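Local coordinates for uncharacterized protein (Bacillus thuringiensis serovar kurstaki, PDB 4XE7) that probably assembles, as an actin-like ParM protein of the bacterial cytoskeleton, into nucleotide-dependent filaments that move plasmid DNA apart, at residues A[44-49]-A[90-95]; A[70-75]-A[179-184]; A[273-278]-A[338-343]; A[277-282]-A[332-337]. One frame throughout, in Å; residues are numbered along the deposited sequence.

Contact 1. Residues A[44-49]-A[90-95]; sequences EAPPAK and AWYVGA
Y92 presents a face of its ring to A45 where strand 33-45 runs antiparallel to strand 90-93 in the large mixed sheet of the first actin-like domain. E44 and W91 form a non-hydrogen-bonded antiparallel pair, and next to it A45 N donates to A90 O at 2.9 Å. The tyrosine can be followed outward from CB. Its chi1 of -66° sets CG beside the backbone N. A45 CB sits over the centre of the ring, 3.6 Å from the centroid and only 4° off the normal, a CH-pi contact. CG, CD1, CD2, CE1, CE2 and CZ therefore all meet the same methyl. A small alanine suits this place because nothing but CB stands between its backbone and the ring. CZ also packs on P46 CD, and OH touches P46 CD at 3.2 Å, the two side chains crossing at about a right angle. On the E44 side, CG rests against W91 CZ3 at 3.6 Å, the two side chains pointing the same way, while W91 NE1 is hydrogen-bonded to A86 O. A water links A45 and A90 a second time, accepting from A90 N at 2.9 Å and donating to A45 O at 2.6 Å.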
loop_
_atom_site.group_PDB
_atom_site.type_symbol
_atom_site.label_atom_id
_atom_site.label_comp_id
_atom_site.label_asym_id
_atom_site.label_seq_id
_atom_site.Cartn_x
_atom_site.Cartn_y
_atom_site.Cartn_z
ATOM N N GLU A 44 3.417 22.267 9.778
ATOM C CA GLU A 44 2.542 23.349 10.231
ATOM C C GLU A 44 2.194 24.287 9.064
ATOM O O GLU A 44 3.049 24.607 8.236
ATOM C CB GLU A 44 3.190 24.133 11.391
ATOM C CG GLU A 44 3.336 23.336 12.715
ATOM C CD GLU A 44 3.699 24.216 13.921
ATOM O OE1 GLU A 44 3.668 25.461 13.802
ATOM O OE2 GLU A 44 3.984 23.661 15.004
ATOM N N ALA A 45 0.935 24.712 9.000
ATOM C CA ALA A 45 0.426 25.465 7.850
ATOM C C ALA A 45 -0.307 26.725 8.280
ATOM O O ALA A 45 -0.799 26.794 9.409
ATOM C CB ALA A 45 -0.506 24.575 7.006
ATOM N N PRO A 46 -0.378 27.731 7.382
ATOM C CA PRO A 46 -1.163 28.947 7.628
ATOM C C PRO A 46 -2.640 28.626 7.833
ATOM O O PRO A 46 -3.133 27.614 7.316
ATOM C CB PRO A 46 -0.965 29.774 6.343
ATOM C CG PRO A 46 0.223 29.216 5.686
ATOM C CD PRO A 46 0.322 27.780 6.082
ATOM N N PRO A 47 -3.346 29.482 8.584
ATOM C CA PRO A 47 -4.761 29.243 8.904
ATOM C C PRO A 47 -5.662 29.266 7.667
ATOM O O PRO A 47 -6.693 28.593 7.637
ATOM C CB PRO A 47 -5.104 30.390 9.867
ATOM C CG PRO A 47 -4.046 31.426 9.649
ATOM C CD PRO A 47 -2.807 30.673 9.264
ATOM N N ALA A 48 -5.267 30.030 6.656
ATOM C CA ALA A 48 -6.010 30.098 5.403
ATOM C C ALA A 48 -5.062 29.829 4.249
ATOM O O ALA A 48 -3.843 29.900 4.415
ATOM C CB ALA A 48 -6.688 31.456 5.242
ATOM N N LYS A 49 -5.622 29.519 3.083
ATOM C CA LYS A 49 -4.823 29.201 1.901
ATOM C C LYS A 49 -3.863 30.330 1.523
ATOM O O LYS A 49 -4.169 31.509 1.711
ATOM C CB LYS A 49 -5.744 28.882 0.721
ATOM C CG LYS A 49 -5.022 28.580 -0.580
ATOM C CD LYS A 49 -6.002 28.176 -1.658
ATOM C CE LYS A 49 -7.157 29.145 -1.752
ATOM N NZ LYS A 49 -8.019 28.817 -2.915
ATOM N N ALA A 90 -3.598 24.655 11.388
ATOM C CA ALA A 90 -3.790 23.924 10.159
ATOM C C ALA A 90 -2.492 23.193 9.780
ATOM O O ALA A 90 -1.409 23.530 10.275
ATOM C CB ALA A 90 -4.234 24.865 9.051
ATOM N N TRP A 91 -2.616 22.196 8.902
ATOM C CA TRP A 91 -1.519 21.301 8.561
ATOM C C TRP A 91 -1.414 21.026 7.071
ATOM O O TRP A 91 -2.422 20.908 6.373
ATOM C CB TRP A 91 -1.668 19.959 9.305
ATOM C CG TRP A 91 -1.532 20.119 10.775
ATOM C CD1 TRP A 91 -2.535 20.352 11.662
ATOM C CD2 TRP A 91 -0.317 20.119 11.528
ATOM N NE1 TRP A 91 -2.025 20.503 12.926
ATOM C CE2 TRP A 91 -0.660 20.357 12.875
ATOM C CE3 TRP A 91 1.033 19.944 11.200
ATOM C CZ2 TRP A 91 0.290 20.410 13.896
ATOM C CZ3 TRP A 91 1.985 20.006 12.216
ATOM C CH2 TRP A 91 1.605 20.234 13.548
ATOM N N TYR A 92 -0.176 20.926 6.601
ATOM C CA TYR A 92 0.136 20.324 5.326
ATOM C C TYR A 92 0.335 18.847 5.590
ATOM O O TYR A 92 1.009 18.481 6.556
ATOM C CB TYR A 92 1.400 20.940 4.719
ATOM C CG TYR A 92 1.266 22.394 4.336
ATOM C CD1 TYR A 92 0.127 22.859 3.699
ATOM C CD2 TYR A 92 2.289 23.299 4.604
ATOM C CE1 TYR A 92 0.009 24.176 3.339
ATOM C CE2 TYR A 92 2.178 24.619 4.248
ATOM C CZ TYR A 92 1.036 25.052 3.612
ATOM O OH TYR A 92 0.906 26.368 3.244
ATOM N N VAL A 93 -0.251 17.996 4.754
ATOM C CA VAL A 93 -0.220 16.558 5.010
ATOM C C VAL A 93 0.181 15.776 3.771
ATOM O O VAL A 93 -0.315 16.046 2.686
ATOM C CB VAL A 93 -1.600 16.040 5.493
ATOM C CG1 VAL A 93 -1.494 14.593 6.006
ATOM C CG2 VAL A 93 -2.163 16.935 6.573
ATOM N N GLY A 94 1.057 14.788 3.934
ATOM C CA GLY A 94 1.384 13.887 2.845
ATOM C C GLY A 94 2.333 14.476 1.826
ATOM O O GLY A 94 3.300 15.158 2.189
ATOM N N ALA A 95 2.054 14.229 0.546
ATOM C CA ALA A 95 2.926 14.688 -0.534
ATOM C C ALA A 95 3.253 16.176 -0.411
ATOM O O ALA A 95 4.412 16.568 -0.491
ATOM C CB ALA A 95 2.293 14.393 -1.896
HETATM O O HOH W 1 -2.824 27.414 10.998
#

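Contact 2. Residues A[70-75]-A[179-184]; sequences IELLHV and FLDGTY
V75 and F179 form an antiparallel non-hydrogen-bonded pair, CA to CA 4.7 Å, and L180 N then donates to H74 O at 2.8 Å, nearly along the C=O axis, as the chain leaves strand 173-179. On one face of the sheet V75 CG1 lies against F179 CD2, the two side chains side by side, and L73 CD2 meets the edge of the same ring at CE2. These branched and aromatic groups suit a buried sheet face. On the other face L180 CB stands over the centre of the H74 imidazole, 3.9 Å from its centroid, with CD1 reaching NE2. D181 CB packs on L72 CD2 at 3.7 Å. A water joins H74 ND1 to D181 OD2, whose salt bridge is to K53. D181 N is buried without a partner in the model, whereas G182 N donates to D181 OD1. G182 has positive phi (74°), and a CB there would collide with L72 O, so glycine fits. Strand 90-93 flanks strand 73-79 on the side away from strand 173-179, P46 O accepts from H74 NE2, and helix 123-140 covers L73 through T132 and F179 through A135.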
loop_
_atom_site.group_PDB
_atom_site.type_symbol
_atom_site.label_atom_id
_atom_site.label_comp_id
_atom_site.label_asym_id
_atom_site.label_seq_id
_atom_site.Cartn_x
_atom_site.Cartn_y
_atom_site.Cartn_z
ATOM N N ILE A 70 -5.076 13.833 -3.245
ATOM C CA ILE A 70 -4.198 13.816 -2.077
ATOM C C ILE A 70 -2.859 14.495 -2.347
ATOM O O ILE A 70 -1.997 14.544 -1.464
ATOM C CB ILE A 70 -3.933 12.400 -1.580
ATOM C CG1 ILE A 70 -3.213 11.589 -2.655
ATOM C CG2 ILE A 70 -5.243 11.742 -1.155
ATOM C CD1 ILE A 70 -2.635 10.305 -2.158
ATOM N N GLU A 71 -2.701 15.034 -3.555
ATOM C CA GLU A 71 -1.499 15.784 -3.932
ATOM C C GLU A 71 -1.384 17.087 -3.140
ATOM O O GLU A 71 -0.288 17.570 -2.845
ATOM C CB GLU A 71 -1.503 16.092 -5.439
ATOM C CG GLU A 71 -1.450 14.847 -6.323
ATOM C CD GLU A 71 -1.523 15.158 -7.817
ATOM O OE1 GLU A 71 -1.523 16.354 -8.191
ATOM O OE2 GLU A 71 -1.584 14.198 -8.617
ATOM N N LEU A 72 -2.528 17.650 -2.785
ATOM C CA LEU A 72 -2.529 18.905 -2.058
ATOM C C LEU A 72 -3.448 18.817 -0.850
ATOM O O LEU A 72 -4.645 19.085 -0.950
ATOM C CB LEU A 72 -2.949 20.046 -2.985
ATOM C CG LEU A 72 -2.417 21.443 -2.684
ATOM C CD1 LEU A 72 -2.822 22.386 -3.817
ATOM C CD2 LEU A 72 -2.920 21.967 -1.351
ATOM N N LEU A 73 -2.881 18.451 0.293
ATOM C CA LEU A 73 -3.664 18.346 1.515
ATOM C C LEU A 73 -3.263 19.427 2.502
ATOM O O LEU A 73 -2.177 19.391 3.089
ATOM C CB LEU A 73 -3.508 16.956 2.155
ATOM C CG LEU A 73 -4.042 15.815 1.293
ATOM C CD1 LEU A 73 -3.621 14.481 1.852
ATOM C CD2 LEU A 73 -5.569 15.893 1.153
ATOM N N HIS A 74 -4.161 20.388 2.670
ATOM C CA HIS A 74 -3.957 21.505 3.577
ATOM C C HIS A 74 -5.212 21.587 4.419
ATOM O O HIS A 74 -6.238 22.074 3.957
ATOM C CB HIS A 74 -3.695 22.798 2.801
ATOM C CG HIS A 74 -3.608 24.020 3.660
ATOM N ND1 HIS A 74 -3.710 25.297 3.145
ATOM C CD2 HIS A 74 -3.430 24.167 4.994
ATOM C CE1 HIS A 74 -3.598 26.175 4.125
ATOM N NE2 HIS A 74 -3.431 25.517 5.258
ATOM N N VAL A 75 -5.146 21.067 5.640
ATOM C CA VAL A 75 -6.368 20.849 6.410
ATOM C C VAL A 75 -6.345 21.445 7.802
ATOM O O VAL A 75 -5.282 21.673 8.388
ATOM C CB VAL A 75 -6.672 19.341 6.531
ATOM C CG1 VAL A 75 -6.889 18.751 5.151
ATOM C CG2 VAL A 75 -5.523 18.620 7.243
ATOM N N PHE A 179 -11.015 21.078 4.669
ATOM C CA PHE A 179 -10.056 21.251 3.590
ATOM C C PHE A 179 -9.922 22.750 3.260
ATOM O O PHE A 179 -10.915 23.428 2.997
ATOM C CB PHE A 179 -10.480 20.460 2.344
ATOM C CG PHE A 179 -10.483 18.950 2.526
ATOM C CD1 PHE A 179 -11.651 18.278 2.867
ATOM C CD2 PHE A 179 -9.325 18.208 2.327
ATOM C CE1 PHE A 179 -11.664 16.887 3.014
ATOM C CE2 PHE A 179 -9.328 16.817 2.467
ATOM C CZ PHE A 179 -10.504 16.155 2.809
ATOM N N LEU A 180 -8.695 23.258 3.289
ATOM C CA LEU A 180 -8.443 24.681 3.093
ATOM C C LEU A 180 -7.913 24.962 1.679
ATOM O O LEU A 180 -7.782 26.116 1.263
ATOM C CB LEU A 180 -7.453 25.184 4.147
ATOM C CG LEU A 180 -7.965 25.072 5.586
ATOM C CD1 LEU A 180 -6.874 25.412 6.578
ATOM C CD2 LEU A 180 -9.159 25.980 5.784
ATOM N N ASP A 181 -7.617 23.891 0.949
ATOM C CA ASP A 181 -7.079 23.993 -0.404
ATOM C C ASP A 181 -7.304 22.678 -1.154
ATOM O O ASP A 181 -7.865 21.728 -0.601
ATOM C CB ASP A 181 -5.585 24.335 -0.365
ATOM C CG ASP A 181 -5.110 25.051 -1.629
ATOM O OD1 ASP A 181 -5.859 25.054 -2.630
ATOM O OD2 ASP A 181 -3.993 25.617 -1.622
ATOM N N GLY A 182 -6.873 22.631 -2.411
ATOM C CA GLY A 182 -6.961 21.422 -3.212
ATOM C C GLY A 182 -8.372 21.114 -3.679
ATOM O O GLY A 182 -9.265 21.966 -3.638
ATOM N N THR A 183 -8.566 19.870 -4.092
ATOM C CA THR A 183 -9.823 19.398 -4.665
ATOM C C THR A 183 -11.081 19.654 -3.835
ATOM O O THR A 183 -12.117 20.015 -4.383
ATOM C CB THR A 183 -9.744 17.887 -4.922
ATOM O OG1 THR A 183 -8.455 17.572 -5.472
ATOM C CG2 THR A 183 -10.865 17.441 -5.873
ATOM N N TYR A 184 -11.009 19.458 -2.521
ATOM C CA TYR A 184 -12.204 19.583 -1.690
ATOM C C TYR A 184 -12.272 20.896 -0.902
ATOM O O TYR A 184 -12.952 20.965 0.127
ATOM C CB TYR A 184 -12.290 18.387 -0.729
ATOM C CG TYR A 184 -12.189 17.066 -1.469
ATOM C CD1 TYR A 184 -13.120 16.734 -2.445
ATOM C CD2 TYR A 184 -11.165 16.169 -1.208
ATOM C CE1 TYR A 184 -13.035 15.548 -3.147
ATOM C CE2 TYR A 184 -11.068 14.972 -1.910
ATOM C CZ TYR A 184 -12.012 14.675 -2.880
ATOM O OH TYR A 184 -11.952 13.507 -3.585
HETATM O O HOH W 2 -5.143 17.612 -4.469
HETATM O O HOH W 3 -2.488 25.935 0.674
#

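Contact 3. Residues A[273-278]-A[338-343]; sequences KNIKER and DIVMDG
I339 slides past R278 in the opposite direction, its CD1 lying 3.4 Å above one face of the guanidinium, offset toward the rim, and also against R278 CG. The other branch, CG2, is anti to the backbone N and packs on N274 CB at 3.5 Å and on I275 CG1. A branched isoleucine thus serves two neighbours at once: the flat cationic group with one arm, the wall of the facing helix with the other. I275 CD1 extends the apolar seam to V340 CG2 at 4.2 Å. The seam joins helix 265-279 to helix 337-362, which run nearly antiparallel here, 163° between directions and 9.8 Å between axes.

On the side opposite I275 and V340, R278 and D338 reach toward each other tip to tip in an end-on salt bridge. NH1 donates to OD1 on its syn lone pair at 2.9 Å, almost straight, and NH2 meets OD2 from the syn side at a modelled 2.5 Å, a length too short to interpret closely. The two planes are 13° apart, and both oxygens lie near the guanidinium plane. On the same side, further along the helices, a water accepts from N274 ND2 and donates to I339 O at 2.9 Å. The chemistry is thus divided: buried I275, I339 and V340 pack together, while N274, R278 and D338 turn polar groups to the more exposed side, where the carboxylate would be expected to steady the arginine's positive charge.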
loop_
_atom_site.group_PDB
_atom_site.type_symbol
_atom_site.label_atom_id
_atom_site.label_comp_id
_atom_site.label_asym_id
_atom_site.label_seq_id
_atom_site.Cartn_x
_atom_site.Cartn_y
_atom_site.Cartn_z
ATOM N N LYS A 273 20.580 -2.049 -17.722
ATOM C CA LYS A 273 21.883 -1.958 -18.381
ATOM C C LYS A 273 21.913 -2.683 -19.719
ATOM O O LYS A 273 22.398 -2.133 -20.727
ATOM C CB LYS A 273 22.996 -2.521 -17.487
ATOM C CG LYS A 273 24.257 -2.861 -18.289
ATOM C CD LYS A 273 25.457 -3.141 -17.388
ATOM C CE LYS A 273 25.783 -4.620 -17.335
ATOM N NZ LYS A 273 24.714 -5.390 -16.643
ATOM N N ASN A 274 21.424 -3.928 -19.722
ATOM C CA ASN A 274 21.334 -4.736 -20.941
ATOM C C ASN A 274 20.401 -4.138 -21.984
ATOM O O ASN A 274 20.639 -4.284 -23.185
ATOM C CB ASN A 274 20.863 -6.165 -20.622
ATOM C CG ASN A 274 21.889 -6.952 -19.846
ATOM O OD1 ASN A 274 23.084 -6.713 -19.983
ATOM N ND2 ASN A 274 21.432 -7.886 -19.016
ATOM N N ILE A 275 19.319 -3.498 -21.536
ATOM C CA ILE A 275 18.407 -2.831 -22.470
ATOM C C ILE A 275 19.122 -1.703 -23.225
ATOM O O ILE A 275 18.994 -1.569 -24.451
ATOM C CB ILE A 275 17.146 -2.277 -21.750
ATOM C CG1 ILE A 275 16.197 -3.439 -21.437
ATOM C CG2 ILE A 275 16.427 -1.222 -22.625
ATOM C CD1 ILE A 275 14.935 -3.053 -20.742
ATOM N N LYS A 276 19.881 -0.895 -22.497
ATOM C CA LYS A 276 20.652 0.151 -23.144
ATOM C C LYS A 276 21.673 -0.450 -24.107
ATOM O O LYS A 276 21.838 0.019 -25.238
ATOM C CB LYS A 276 21.365 1.024 -22.127
ATOM C CG LYS A 276 22.311 1.981 -22.834
ATOM C CD LYS A 276 22.635 3.220 -22.053
ATOM C CE LYS A 276 23.621 4.067 -22.860
ATOM N NZ LYS A 276 23.938 5.326 -22.163
ATOM N N GLU A 277 22.352 -1.495 -23.649
ATOM C CA GLU A 277 23.382 -2.134 -24.444
ATOM C C GLU A 277 22.805 -2.574 -25.785
ATOM O O GLU A 277 23.443 -2.440 -26.832
ATOM C CB GLU A 277 23.966 -3.317 -23.666
ATOM C CG GLU A 277 25.100 -4.054 -24.347
ATOM C CD GLU A 277 25.692 -5.146 -23.460
ATOM O OE1 GLU A 277 25.329 -5.210 -22.263
ATOM O OE2 GLU A 277 26.517 -5.939 -23.965
ATOM N N ARG A 278 21.567 -3.057 -25.758
ATOM C CA ARG A 278 20.924 -3.517 -26.983
ATOM C C ARG A 278 20.486 -2.401 -27.919
ATOM O O ARG A 278 20.647 -2.525 -29.125
ATOM C CB ARG A 278 19.740 -4.398 -26.646
ATOM C CG ARG A 278 20.180 -5.828 -26.653
ATOM C CD ARG A 278 19.980 -6.468 -28.004
ATOM N NE ARG A 278 18.602 -6.886 -28.073
ATOM C CZ ARG A 278 18.130 -7.935 -27.419
ATOM N NH1 ARG A 278 18.948 -8.683 -26.689
ATOM N NH2 ARG A 278 16.846 -8.242 -27.509
ATOM N N ASP A 338 13.702 -11.064 -24.390
ATOM C CA ASP A 338 14.786 -11.916 -23.881
ATOM C C ASP A 338 15.537 -11.306 -22.699
ATOM O O ASP A 338 15.862 -12.002 -21.738
ATOM C CB ASP A 338 15.794 -12.248 -24.992
ATOM C CG ASP A 338 16.587 -11.024 -25.473
ATOM O OD1 ASP A 338 17.839 -11.044 -25.362
ATOM O OD2 ASP A 338 15.963 -10.048 -25.971
ATOM N N ILE A 339 15.849 -10.020 -22.776
ATOM C CA ILE A 339 16.587 -9.357 -21.702
ATOM C C ILE A 339 15.775 -9.274 -20.406
ATOM O O ILE A 339 16.287 -9.558 -19.320
ATOM C CB ILE A 339 17.008 -7.949 -22.147
ATOM C CG1 ILE A 339 18.027 -8.056 -23.283
ATOM C CG2 ILE A 339 17.548 -7.141 -20.987
ATOM C CD1 ILE A 339 18.270 -6.746 -24.015
ATOM N N VAL A 340 14.506 -8.904 -20.531
ATOM C CA VAL A 340 13.646 -8.747 -19.364
ATOM C C VAL A 340 13.329 -10.122 -18.773
ATOM O O VAL A 340 13.498 -10.329 -17.576
ATOM C CB VAL A 340 12.328 -7.993 -19.710
ATOM C CG1 VAL A 340 11.328 -8.034 -18.526
ATOM C CG2 VAL A 340 12.627 -6.561 -20.147
ATOM N N MET A 341 12.900 -11.068 -19.610
ATOM C CA MET A 341 12.567 -12.428 -19.128
ATOM C C MET A 341 13.767 -13.091 -18.434
ATOM O O MET A 341 13.585 -13.794 -17.431
ATOM C CB MET A 341 12.046 -13.313 -20.284
ATOM C CG MET A 341 11.428 -14.634 -19.850
ATOM S SD MET A 341 10.074 -14.515 -18.637
ATOM C CE MET A 341 9.127 -13.208 -19.284
ATOM N N ASP A 342 14.983 -12.841 -18.932
ATOM C CA ASP A 342 16.214 -13.356 -18.290
ATOM C C ASP A 342 16.378 -12.903 -16.837
ATOM O O ASP A 342 16.708 -13.699 -15.947
ATOM C CB ASP A 342 17.467 -12.917 -19.060
ATOM C CG ASP A 342 17.733 -13.765 -20.295
ATOM O OD1 ASP A 342 17.075 -14.817 -20.453
ATOM O OD2 ASP A 342 18.606 -13.372 -21.105
ATOM N N GLY A 343 16.190 -11.612 -16.613
ATOM C CA GLY A 343 16.284 -11.049 -15.281
ATOM C C GLY A 343 15.122 -11.497 -14.409
ATOM O O GLY A 343 15.324 -11.800 -13.232
HETATM O O HOH W 4 19.071 -9.279 -18.532
#

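Contact 4. Residues A[277-282]-A[332-337]; sequences ERFMEN and VKENVT
V332 meets N282 tip to tip: its CG1, anti to the backbone N (chi1 -176°), stands 3.5 Å from N282 ND2 and also touches F279 CE1. Its carbonyl O lies in the plane of the F279 ring, at the edge, 3.7 Å from CE1. After K333, which points away, E334 lays its aliphatic part across a face of the same ring, with CG 3.6 Å from the centroid and CB close to CZ. The chain then bends at chi2 (-77°), and OE2 accepts from N282 ND2 at 2.9 Å in a nearly straight bond on its anti side. A long acidic chain fits here because its methylenes cover the ring while its oxygens reach polar partners. Strand 332-335 forms a beta-hairpin with strand 326-329, laid against the end of helix 265-279, where F279 to N282 make a type I turn and N282 OD1 accepts from I284 N, capping the next helix. Further on, N335 O accepts from R278 NH2 at 3.0 Å, in the carbonyl plane. A water also accepts from NH2 and donates to N335 O and E334 OE1; with D338 as a third acceptor, NH2 must share its two hydrogens, consistent with the bent 140° bond to N335 O. N335 OD1 closes an Asx turn, accepting from T337 N at 3.1 Å and from T337 OG1. V336 takes the N-cap position of helix 337-362.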
loop_
_atom_site.group_PDB
_atom_site.type_symbol
_atom_site.label_atom_id
_atom_site.label_comp_id
_atom_site.label_asym_id
_atom_site.label_seq_id
_atom_site.Cartn_x
_atom_site.Cartn_y
_atom_site.Cartn_z
ATOM N N GLU A 277 22.352 -1.495 -23.649
ATOM C CA GLU A 277 23.382 -2.134 -24.444
ATOM C C GLU A 277 22.805 -2.574 -25.785
ATOM O O GLU A 277 23.443 -2.440 -26.832
ATOM C CB GLU A 277 23.966 -3.317 -23.666
ATOM C CG GLU A 277 25.100 -4.054 -24.347
ATOM C CD GLU A 277 25.692 -5.146 -23.460
ATOM O OE1 GLU A 277 25.329 -5.210 -22.263
ATOM O OE2 GLU A 277 26.517 -5.939 -23.965
ATOM N N ARG A 278 21.567 -3.057 -25.758
ATOM C CA ARG A 278 20.924 -3.517 -26.983
ATOM C C ARG A 278 20.486 -2.401 -27.919
ATOM O O ARG A 278 20.647 -2.525 -29.125
ATOM C CB ARG A 278 19.740 -4.398 -26.646
ATOM C CG ARG A 278 20.180 -5.828 -26.653
ATOM C CD ARG A 278 19.980 -6.468 -28.004
ATOM N NE ARG A 278 18.602 -6.886 -28.073
ATOM C CZ ARG A 278 18.130 -7.935 -27.419
ATOM N NH1 ARG A 278 18.948 -8.683 -26.689
ATOM N NH2 ARG A 278 16.846 -8.242 -27.509
ATOM N N PHE A 279 19.950 -1.313 -27.378
ATOM C CA PHE A 279 19.662 -0.154 -28.209
ATOM C C PHE A 279 20.936 0.352 -28.872
ATOM O O PHE A 279 20.904 0.768 -30.025
ATOM C CB PHE A 279 19.002 0.971 -27.400
ATOM C CG PHE A 279 17.503 0.866 -27.349
ATOM C CD1 PHE A 279 16.720 1.476 -28.317
ATOM C CD2 PHE A 279 16.874 0.147 -26.337
ATOM C CE1 PHE A 279 15.333 1.385 -28.281
ATOM C CE2 PHE A 279 15.483 0.049 -26.292
ATOM C CZ PHE A 279 14.712 0.670 -27.276
ATOM N N MET A 280 22.061 0.279 -28.169
ATOM C CA MET A 280 23.313 0.762 -28.748
ATOM C C MET A 280 23.874 -0.200 -29.800
ATOM O O MET A 280 24.936 0.052 -30.365
ATOM C CB MET A 280 24.351 1.037 -27.649
ATOM C CG MET A 280 23.935 2.191 -26.663
ATOM S SD MET A 280 23.488 3.776 -27.468
ATOM C CE MET A 280 22.908 4.758 -26.103
ATOM N N GLU A 281 23.154 -1.280 -30.100
ATOM C CA GLU A 281 23.497 -2.103 -31.262
ATOM C C GLU A 281 22.758 -1.582 -32.496
ATOM O O GLU A 281 23.159 -1.840 -33.629
ATOM C CB GLU A 281 23.162 -3.588 -31.027
ATOM C CG GLU A 281 23.903 -4.223 -29.835
ATOM C CD GLU A 281 23.379 -5.618 -29.484
ATOM O OE1 GLU A 281 22.509 -6.128 -30.219
ATOM O OE2 GLU A 281 23.827 -6.203 -28.470
ATOM N N ASN A 282 21.675 -0.849 -32.255
ATOM C CA ASN A 282 20.885 -0.227 -33.310
ATOM C C ASN A 282 21.644 0.925 -33.970
ATOM O O ASN A 282 22.281 1.731 -33.293
ATOM C CB ASN A 282 19.554 0.259 -32.731
ATOM C CG ASN A 282 18.572 0.716 -33.793
ATOM O OD1 ASN A 282 18.849 1.628 -34.552
ATOM N ND2 ASN A 282 17.403 0.088 -33.824
ATOM N N VAL A 332 12.535 5.056 -31.742
ATOM C CA VAL A 332 13.031 3.704 -31.999
ATOM C C VAL A 332 12.399 2.693 -31.049
ATOM O O VAL A 332 12.324 2.929 -29.842
ATOM C CB VAL A 332 14.566 3.624 -31.872
ATOM C CG1 VAL A 332 15.073 2.215 -32.253
ATOM C CG2 VAL A 332 15.205 4.659 -32.773
ATOM N N LYS A 333 11.946 1.570 -31.599
ATOM C CA LYS A 333 11.411 0.482 -30.775
ATOM C C LYS A 333 12.320 -0.743 -30.843
ATOM O O LYS A 333 12.800 -1.098 -31.910
ATOM C CB LYS A 333 10.000 0.100 -31.218
ATOM C CG LYS A 333 8.886 0.993 -30.691
ATOM C CD LYS A 333 7.533 0.475 -31.182
ATOM C CE LYS A 333 6.377 0.917 -30.294
ATOM N NZ LYS A 333 6.100 2.374 -30.397
ATOM N N GLU A 334 12.562 -1.374 -29.695
ATOM C CA GLU A 334 13.345 -2.596 -29.640
ATOM C C GLU A 334 12.594 -3.663 -28.845
ATOM O O GLU A 334 12.027 -3.400 -27.769
ATOM C CB GLU A 334 14.731 -2.345 -29.018
ATOM C CG GLU A 334 15.727 -1.661 -29.958
ATOM C CD GLU A 334 16.338 -2.602 -31.008
ATOM O OE1 GLU A 334 16.148 -3.838 -30.916
ATOM O OE2 GLU A 334 17.015 -2.095 -31.930
ATOM N N ASN A 335 12.579 -4.870 -29.390
ATOM C CA ASN A 335 12.063 -6.022 -28.659
ATOM C C ASN A 335 13.128 -6.514 -27.686
ATOM O O ASN A 335 14.192 -7.002 -28.099
ATOM C CB ASN A 335 11.647 -7.134 -29.629
ATOM C CG ASN A 335 10.874 -8.252 -28.938
ATOM O OD1 ASN A 335 10.906 -8.383 -27.712
ATOM N ND2 ASN A 335 10.174 -9.063 -29.727
ATOM N N VAL A 336 12.851 -6.382 -26.394
ATOM C CA VAL A 336 13.825 -6.737 -25.368
ATOM C C VAL A 336 13.292 -7.838 -24.456
ATOM O O VAL A 336 13.724 -7.977 -23.312
ATOM C CB VAL A 336 14.223 -5.501 -24.524
ATOM C CG1 VAL A 336 14.824 -4.441 -25.421
ATOM C CG2 VAL A 336 13.016 -4.947 -23.774
ATOM N N THR A 337 12.355 -8.614 -24.987
ATOM C CA THR A 337 11.692 -9.688 -24.241
ATOM C C THR A 337 12.710 -10.645 -23.601
ATOM O O THR A 337 12.610 -10.978 -22.408
ATOM C CB THR A 337 10.733 -10.480 -25.175
ATOM O OG1 THR A 337 9.726 -9.598 -25.679
ATOM C CG2 THR A 337 10.063 -11.628 -24.428
HETATM O O HOH W 5 16.163 -6.456 -29.701
#

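Contacts 1 and 2 belong to one large sheet and touch through backbone bonds between strands 90-93 and 73-79. Contacts 3 and 4 lie about 45 and 47 Å from contact 1, centre to centre, share R278 and helix 265-279, and probably belong to subdomain IIB of the actin fold. Contact 2 is the buried one; the other three are partly buried. Chemistry follows place: contacts 1 and 2 rest on strand pairing, with H74 and P46 bridging them, whereas contacts 3 and 4 rely on charged and amide side-chain bonds. Carbon over a ring face recurs in contacts 1, 2 and 4. The residues leading out of the hairpin in contact 4 start the helix of contact 3.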